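Long-range contact in CpuTA1 (Curtobacterium pusillum, PDB 5K3W), which belongs to the class IV aminotransferase family of pyridoxal-5'-phosphate enzymes and forms a two-chain assembly: residues Arg3-Pro15 against Pro86-Gly100. Sequence-based numbering, arbitrary orientation.
With GAB (3-aminobenzoic acid), chain D.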
# COMPACT_ATOMS: atom_id res chain seq x y z
N ARG A 3 5.96 20.20 18.12
CA ARG A 3 4.75 20.18 18.95
C ARG A 3 4.29 18.76 19.20
O ARG A 3 4.10 18.36 20.36
CB ARG A 3 3.64 21.00 18.28
CG ARG A 3 2.41 21.23 19.15
CD ARG A 3 1.34 21.89 18.31
NE ARG A 3 0.93 21.00 17.22
CZ ARG A 3 0.37 21.40 16.08
NH1 ARG A 3 0.15 22.69 15.87
NH2 ARG A 3 0.03 20.51 15.15
N ALA A 4 4.15 17.97 18.14
CA ALA A 4 3.72 16.58 18.24
C ALA A 4 4.70 15.74 19.07
O ALA A 4 5.89 16.02 19.14
CB ALA A 4 3.59 15.97 16.84
N THR A 5 4.16 14.70 19.70
CA THR A 5 4.94 13.73 20.44
C THR A 5 5.15 12.51 19.56
O THR A 5 4.26 12.14 18.79
CB THR A 5 4.23 13.30 21.73
OG1 THR A 5 4.12 14.40 22.63
CG2 THR A 5 5.00 12.19 22.41
N LEU A 6 6.33 11.90 19.68
CA LEU A 6 6.65 10.67 18.98
C LEU A 6 7.24 9.68 19.98
O LEU A 6 8.12 10.03 20.77
CB LEU A 6 7.65 10.90 17.83
CG LEU A 6 8.14 9.60 17.14
CD1 LEU A 6 7.00 8.85 16.44
CD2 LEU A 6 9.27 9.84 16.19
N LEU A 7 6.77 8.43 19.92
CA LEU A 7 7.31 7.34 20.71
C LEU A 7 7.75 6.24 19.78
O LEU A 7 6.97 5.78 18.93
CB LEU A 7 6.28 6.81 21.71
CG LEU A 7 5.89 7.76 22.85
CD1 LEU A 7 4.44 7.55 23.21
CD2 LEU A 7 6.76 7.56 24.07
N THR A 8 9.01 5.84 19.89
CA THR A 8 9.50 4.64 19.24
C THR A 8 9.09 3.44 20.08
O THR A 8 9.41 3.38 21.27
CB THR A 8 11.01 4.68 19.11
OG1 THR A 8 11.39 5.85 18.41
CG2 THR A 8 11.52 3.45 18.36
N VAL A 9 8.37 2.50 19.48
CA VAL A 9 8.00 1.27 20.17
C VAL A 9 9.09 0.24 19.91
O VAL A 9 9.23 -0.27 18.79
CB VAL A 9 6.62 0.77 19.73
CG1 VAL A 9 6.27 -0.52 20.47
CG2 VAL A 9 5.56 1.86 19.97
N THR A 10 9.90 -0.05 20.92
CA THR A 10 11.00 -0.99 20.75
C THR A 10 10.61 -2.43 21.03
O THR A 10 11.41 -3.33 20.80
CB THR A 10 12.17 -0.62 21.64
OG1 THR A 10 11.74 -0.66 23.01
CG2 THR A 10 12.67 0.78 21.31
N ALA A 11 9.40 -2.68 21.54
CA ALA A 11 8.91 -4.05 21.76
C ALA A 11 7.50 -4.14 21.20
O ALA A 11 6.54 -4.37 21.94
CB ALA A 11 8.96 -4.42 23.24
N PRO A 12 7.34 -3.95 19.90
CA PRO A 12 5.98 -3.85 19.35
C PRO A 12 5.21 -5.16 19.35
O PRO A 12 3.97 -5.12 19.37
CB PRO A 12 6.21 -3.33 17.92
CG PRO A 12 7.64 -3.70 17.60
CD PRO A 12 8.39 -3.70 18.89
N THR A 13 5.89 -6.31 19.31
CA THR A 13 5.23 -7.58 19.04
C THR A 13 5.72 -8.67 19.99
O THR A 13 6.86 -8.63 20.46
CB THR A 13 5.44 -8.02 17.57
OG1 THR A 13 6.84 -8.01 17.26
CG2 THR A 13 4.72 -7.07 16.62
N ARG A 14 4.84 -9.62 20.28
CA ARG A 14 5.13 -10.82 21.05
C ARG A 14 5.89 -11.83 20.19
O ARG A 14 5.64 -11.94 18.99
CB ARG A 14 3.84 -11.47 21.55
CG ARG A 14 3.11 -10.65 22.58
CD ARG A 14 1.74 -11.22 22.88
NE ARG A 14 0.90 -10.18 23.47
CZ ARG A 14 -0.43 -10.19 23.44
NH1 ARG A 14 -1.07 -11.20 22.87
NH2 ARG A 14 -1.11 -9.19 24.00
N PRO A 15 6.81 -12.59 20.80
CA PRO A 15 7.59 -13.59 20.06
C PRO A 15 6.84 -14.92 19.94
O PRO A 15 6.72 -15.43 18.82
CB PRO A 15 8.85 -13.75 20.92
CG PRO A 15 8.37 -13.47 22.32
CD PRO A 15 7.25 -12.45 22.20
N PRO A 86 3.59 -10.69 13.56
CA PRO A 86 3.46 -11.20 14.93
C PRO A 86 2.44 -10.39 15.71
O PRO A 86 2.10 -9.25 15.38
CB PRO A 86 4.86 -11.04 15.52
CG PRO A 86 5.76 -10.77 14.33
CD PRO A 86 4.90 -10.09 13.32
N GLU A 87 1.96 -10.99 16.78
CA GLU A 87 0.96 -10.38 17.64
C GLU A 87 1.48 -9.10 18.28
O GLU A 87 2.46 -9.16 19.03
CB GLU A 87 0.59 -11.41 18.70
CG GLU A 87 -0.65 -11.15 19.50
CD GLU A 87 -1.13 -12.43 20.20
OE1 GLU A 87 -2.28 -12.44 20.68
OE2 GLU A 87 -0.36 -13.41 20.25
N PRO A 88 0.86 -7.94 18.04
CA PRO A 88 1.27 -6.73 18.77
C PRO A 88 1.06 -6.91 20.27
O PRO A 88 0.04 -7.43 20.72
CB PRO A 88 0.38 -5.63 18.19
CG PRO A 88 -0.74 -6.32 17.54
CD PRO A 88 -0.26 -7.67 17.12
N ASP A 89 2.06 -6.50 21.04
CA ASP A 89 1.99 -6.55 22.51
C ASP A 89 1.02 -5.48 22.99
O ASP A 89 1.39 -4.31 23.14
CB ASP A 89 3.38 -6.34 23.09
CG ASP A 89 3.47 -6.72 24.56
OD1 ASP A 89 2.48 -6.57 25.31
OD2 ASP A 89 4.57 -7.17 24.97
N ALA A 90 -0.24 -5.88 23.22
CA ALA A 90 -1.29 -4.89 23.48
C ALA A 90 -0.95 -4.00 24.67
O ALA A 90 -1.30 -2.82 24.68
CB ALA A 90 -2.63 -5.60 23.71
N ALA A 91 -0.25 -4.55 25.67
CA ALA A 91 0.06 -3.79 26.88
C ALA A 91 1.15 -2.76 26.64
O ALA A 91 1.20 -1.74 27.34
CB ALA A 91 0.48 -4.74 28.00
N VAL A 92 2.05 -3.01 25.69
CA VAL A 92 3.04 -2.00 25.32
C VAL A 92 2.37 -0.88 24.53
O VAL A 92 2.58 0.31 24.80
CB VAL A 92 4.19 -2.64 24.52
CG1 VAL A 92 5.15 -1.56 24.03
CG2 VAL A 92 4.92 -3.66 25.38
N TRP A 93 1.56 -1.25 23.54
CA TRP A 93 0.91 -0.23 22.71
C TRP A 93 -0.04 0.63 23.54
O TRP A 93 -0.07 1.86 23.39
CB TRP A 93 0.18 -0.91 21.55
CG TRP A 93 1.10 -1.40 20.50
CD1 TRP A 93 1.56 -2.68 20.34
CD2 TRP A 93 1.69 -0.63 19.44
NE1 TRP A 93 2.40 -2.75 19.25
CE2 TRP A 93 2.50 -1.51 18.68
CE3 TRP A 93 1.61 0.72 19.06
CZ2 TRP A 93 3.22 -1.08 17.55
CZ3 TRP A 93 2.33 1.15 17.94
CH2 TRP A 93 3.13 0.25 17.20
N ARG A 94 -0.82 0.01 24.44
CA ARG A 94 -1.69 0.78 25.32
C ARG A 94 -0.87 1.78 26.13
O ARG A 94 -1.15 2.98 26.15
CB ARG A 94 -2.47 -0.15 26.24
CG ARG A 94 -3.36 0.58 27.23
CD ARG A 94 -4.07 -0.38 28.18
NE ARG A 94 -4.81 -1.42 27.48
CZ ARG A 94 -4.54 -2.73 27.55
NH1 ARG A 94 -3.54 -3.18 28.30
NH2 ARG A 94 -5.28 -3.59 26.87
N GLU A 95 0.18 1.29 26.80
CA GLU A 95 1.03 2.17 27.59
C GLU A 95 1.65 3.25 26.72
O GLU A 95 1.73 4.41 27.13
CB GLU A 95 2.10 1.34 28.30
CG GLU A 95 1.60 0.66 29.58
CD GLU A 95 1.52 1.61 30.78
OE1 GLU A 95 2.58 2.16 31.15
OE2 GLU A 95 0.42 1.83 31.34
N ALA A 96 2.06 2.88 25.50
CA ALA A 96 2.70 3.85 24.61
C ALA A 96 1.74 4.98 24.25
O ALA A 96 2.14 6.15 24.24
CB ALA A 96 3.22 3.17 23.35
N VAL A 97 0.48 4.65 23.96
CA VAL A 97 -0.47 5.69 23.56
C VAL A 97 -0.76 6.63 24.72
O VAL A 97 -0.81 7.86 24.55
CB VAL A 97 -1.76 5.04 23.02
CG1 VAL A 97 -2.85 6.08 22.88
CG2 VAL A 97 -1.49 4.33 21.69
N LEU A 98 -0.94 6.09 25.93
CA LEU A 98 -1.26 6.92 27.09
C LEU A 98 -0.08 7.80 27.48
O LEU A 98 -0.25 8.97 27.82
CB LEU A 98 -1.70 6.05 28.25
CG LEU A 98 -3.01 5.30 27.97
CD1 LEU A 98 -3.44 4.45 29.15
CD2 LEU A 98 -4.08 6.31 27.60
N ALA A 99 1.14 7.26 27.44
CA ALA A 99 2.32 8.08 27.69
C ALA A 99 2.43 9.20 26.66
O ALA A 99 2.79 10.34 26.99
CB ALA A 99 3.57 7.20 27.67
N GLY A 100 2.11 8.89 25.40
CA GLY A 100 2.15 9.90 24.37
C GLY A 100 1.14 11.00 24.60
O GLY A 100 1.44 12.19 24.47
C1' GAB D . 5.95 23.95 18.87
O1' GAB D . 5.73 23.87 20.11
O2' GAB D . 7.09 23.68 18.37
C1 GAB D . 4.74 24.39 18.04
C2 GAB D . 4.73 24.31 16.64
C3 GAB D . 3.61 24.72 15.93
C4 GAB D . 2.51 25.22 16.62
C5 GAB D . 2.52 25.29 18.00
C6 GAB D . 3.63 24.88 18.72
N3 GAB D . 3.59 24.67 14.48
O HOH W 1 3.25 -13.39 17.74
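Pro12 O takes two hydrogen bonds from the segment 86-100. Asp89 N donates at 2.9 Å to Pro12 O, from a position tilted out of the carbonyl plane. Trp93 NE1 donates at 2.8 Å to Pro12 O, in the carbonyl plane and on a lone pair. The second bond helps to hold the rotation of the indole, and Pro12 CB packs against Trp93 CZ2. Two residues on, Arg14 N gives a nearly straight bond to Glu87 O, 2.7 Å long with an N-H...O angle of 166°. The backbone bonds of Asp89 N and Arg14 N flank Thr13 and Pro88, which form a single beta bridge just before the helix. Arg14 O and Glu87 N are joined through a water, 3.1 Å from Arg14 O and 2.9 Å from Glu87 N.

The Arg14 chain runs extended from CG to NE, which brings its guanidinium beside the backbone at the start of the helix. Its NH1 makes a salt bridge of 2.8 Å with Glu87 OE1, which lies at the guanidinium edge, the two planar groups being turned 54° apart. Pro88 O sits over one guanidinium face, offset toward the rim. Asp89 is the N-cap of the helix, and its OD1 accepts a weak bond from Ala91 N.

Along the strand, apolar groups take over. Val9 CG2 lies over the six-membered ring of Trp93, a CH-pi contact 4.1 Å from the centroid. Val9 CG1, anti to the backbone N (chi1 180°), meets Val92 CG1. Thr5 faces Gly100, but its hydroxyl is hydrogen-bonded to Asp103 and Arg107, further along the helix.

Strand 5-9, bonded to strands 32-35 and 131-138, and helix 90-108 run nearly antiparallel, their segment axes 8.9 Å apart. This is a helix packed on the antiparallel sheet of the N-terminal alpha/beta domain of a class IV aminotransferase.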